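Side-chain contact in particle-associated glycoside hydrolase (Acinetobacter phage Fri1, PDB 6C72), which degrades the capsular polysaccharide of Acinetobacter baumannii as a phage tailspike depolymerase, probably by glycosidic hydrolysis during entry into the host cell: residues D22-L27 and S69-T74. Sequence-based numbering, arbitrary orientation.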
# COMPACT_ATOMS: atom_id res chain seq x y z
N ASP A 22 -27.61 -14.13 -47.25
CA ASP A 22 -26.52 -13.17 -47.41
C ASP A 22 -26.70 -11.87 -46.63
O ASP A 22 -25.75 -11.08 -46.54
CB ASP A 22 -26.30 -12.86 -48.91
CG ASP A 22 -27.52 -12.22 -49.57
OD1 ASP A 22 -28.53 -11.99 -48.89
OD2 ASP A 22 -27.46 -11.98 -50.79
N SER A 23 -27.88 -11.63 -46.06
CA SER A 23 -28.14 -10.38 -45.35
C SER A 23 -29.41 -10.54 -44.54
O SER A 23 -30.15 -11.52 -44.68
CB SER A 23 -28.26 -9.19 -46.31
OG SER A 23 -29.43 -9.30 -47.09
N VAL A 24 -29.67 -9.54 -43.69
CA VAL A 24 -30.92 -9.51 -42.92
C VAL A 24 -32.11 -9.31 -43.85
O VAL A 24 -33.16 -9.93 -43.66
CB VAL A 24 -30.85 -8.41 -41.83
CG1 VAL A 24 -32.24 -8.00 -41.40
CG2 VAL A 24 -30.08 -8.90 -40.62
N ASN A 25 -31.96 -8.47 -44.88
CA ASN A 25 -33.06 -8.28 -45.82
C ASN A 25 -33.45 -9.60 -46.48
O ASN A 25 -34.63 -9.86 -46.72
CB ASN A 25 -32.70 -7.24 -46.88
CG ASN A 25 -32.76 -5.82 -46.33
OD1 ASN A 25 -33.35 -5.57 -45.28
ND2 ASN A 25 -32.14 -4.87 -47.04
N ALA A 26 -32.46 -10.45 -46.79
CA ALA A 26 -32.78 -11.75 -47.36
C ALA A 26 -33.50 -12.64 -46.34
O ALA A 26 -34.42 -13.37 -46.69
CB ALA A 26 -31.50 -12.43 -47.87
N LEU A 27 -33.09 -12.54 -45.07
CA LEU A 27 -33.74 -13.32 -44.01
C LEU A 27 -35.21 -12.94 -43.86
O LEU A 27 -36.05 -13.81 -43.59
CB LEU A 27 -32.98 -13.11 -42.69
CG LEU A 27 -33.27 -14.00 -41.48
CD1 LEU A 27 -32.99 -15.47 -41.77
CD2 LEU A 27 -32.46 -13.52 -40.28
N SER A 69 -32.72 -8.14 -32.24
CA SER A 69 -33.15 -9.38 -31.61
C SER A 69 -34.33 -10.04 -32.31
O SER A 69 -34.46 -11.27 -32.26
CB SER A 69 -33.52 -9.11 -30.14
OG SER A 69 -34.67 -8.31 -30.05
N VAL A 70 -35.18 -9.25 -32.97
CA VAL A 70 -36.37 -9.75 -33.63
C VAL A 70 -36.31 -9.34 -35.10
O VAL A 70 -36.37 -8.14 -35.41
CB VAL A 70 -37.66 -9.22 -32.97
CG1 VAL A 70 -38.89 -9.66 -33.75
CG2 VAL A 70 -37.75 -9.71 -31.54
N ILE A 71 -36.21 -10.32 -35.99
CA ILE A 71 -36.21 -10.08 -37.43
C ILE A 71 -37.53 -10.63 -37.97
O ILE A 71 -37.70 -11.84 -38.14
CB ILE A 71 -35.00 -10.73 -38.12
CG1 ILE A 71 -33.69 -10.24 -37.49
CG2 ILE A 71 -35.00 -10.43 -39.62
CD1 ILE A 71 -33.54 -8.72 -37.47
N ARG A 72 -38.49 -9.74 -38.21
CA ARG A 72 -39.81 -10.17 -38.65
C ARG A 72 -39.82 -10.43 -40.15
O ARG A 72 -39.26 -9.66 -40.93
CB ARG A 72 -40.86 -9.11 -38.29
CG ARG A 72 -41.10 -8.95 -36.78
CD ARG A 72 -41.92 -10.11 -36.23
NE ARG A 72 -43.15 -10.30 -37.01
CZ ARG A 72 -44.26 -9.58 -36.84
NH1 ARG A 72 -44.31 -8.62 -35.93
NH2 ARG A 72 -45.32 -9.83 -37.58
N VAL A 73 -40.47 -11.52 -40.54
CA VAL A 73 -40.61 -11.87 -41.95
C VAL A 73 -41.67 -10.97 -42.58
O VAL A 73 -42.81 -10.91 -42.11
CB VAL A 73 -40.96 -13.35 -42.12
CG1 VAL A 73 -41.41 -13.64 -43.53
CG2 VAL A 73 -39.75 -14.19 -41.81
N THR A 74 -41.27 -10.22 -43.61
CA THR A 74 -42.14 -9.23 -44.23
C THR A 74 -43.26 -9.86 -45.06
O THR A 74 -44.32 -9.25 -45.23
CB THR A 74 -41.31 -8.31 -45.12
OG1 THR A 74 -40.60 -9.09 -46.08
CG2 THR A 74 -40.30 -7.53 -44.28
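I71 meets V24 and L27 through one methyl, CG2. Its CG2 lies 4.1 Å from V24 CG1 and also 4.1 Å from L27 CD2. The two side-chain contacts of I71 are apolar, and no hydrogen bond joins 22-27 to 69-74. The I71 side chain crosses V24 and L27 at about a right angle, and the nearest atoms on both sides are methyls. I71 points from its strand toward the helix, with CG2 anti to the backbone N. On the helix, V24 offers the branch anti to its own N (chi1 158°), and L27 reaches across with one of its two end methyls. Just past the end of strand 70-72, V73 adds a smaller contact: its CG2 comes within 4.1 Å of the backbone O of L27.

The short helix 24-27 packs here against strand 70-72, the outermost strand, within this chain, of the five-stranded mixed sheet at the N-terminal end of the tailspike. This sheet precedes the parallel beta-helix, which begins near strand 89-91. Y55 from strand 54-58 touches V24, L27 and I71 alike, and W81 from strand 80-83 packs on L27 and V73. All four touching residues are buried.

The helix start is fixed by S23 at the N-cap. S23 OG accepts from A26 N at 3.3 Å, with an N-H...O angle of 158°. The backbone also bonds one turn on, from L27 N to S23 O at 3.1 Å. I71 is held in the sheet by backbone bonding to W81, and V73 likewise by G79. T74, in the loop after the strand, bonds to R28, the residue after L27, through its OG1 to R28 O and through the backbone.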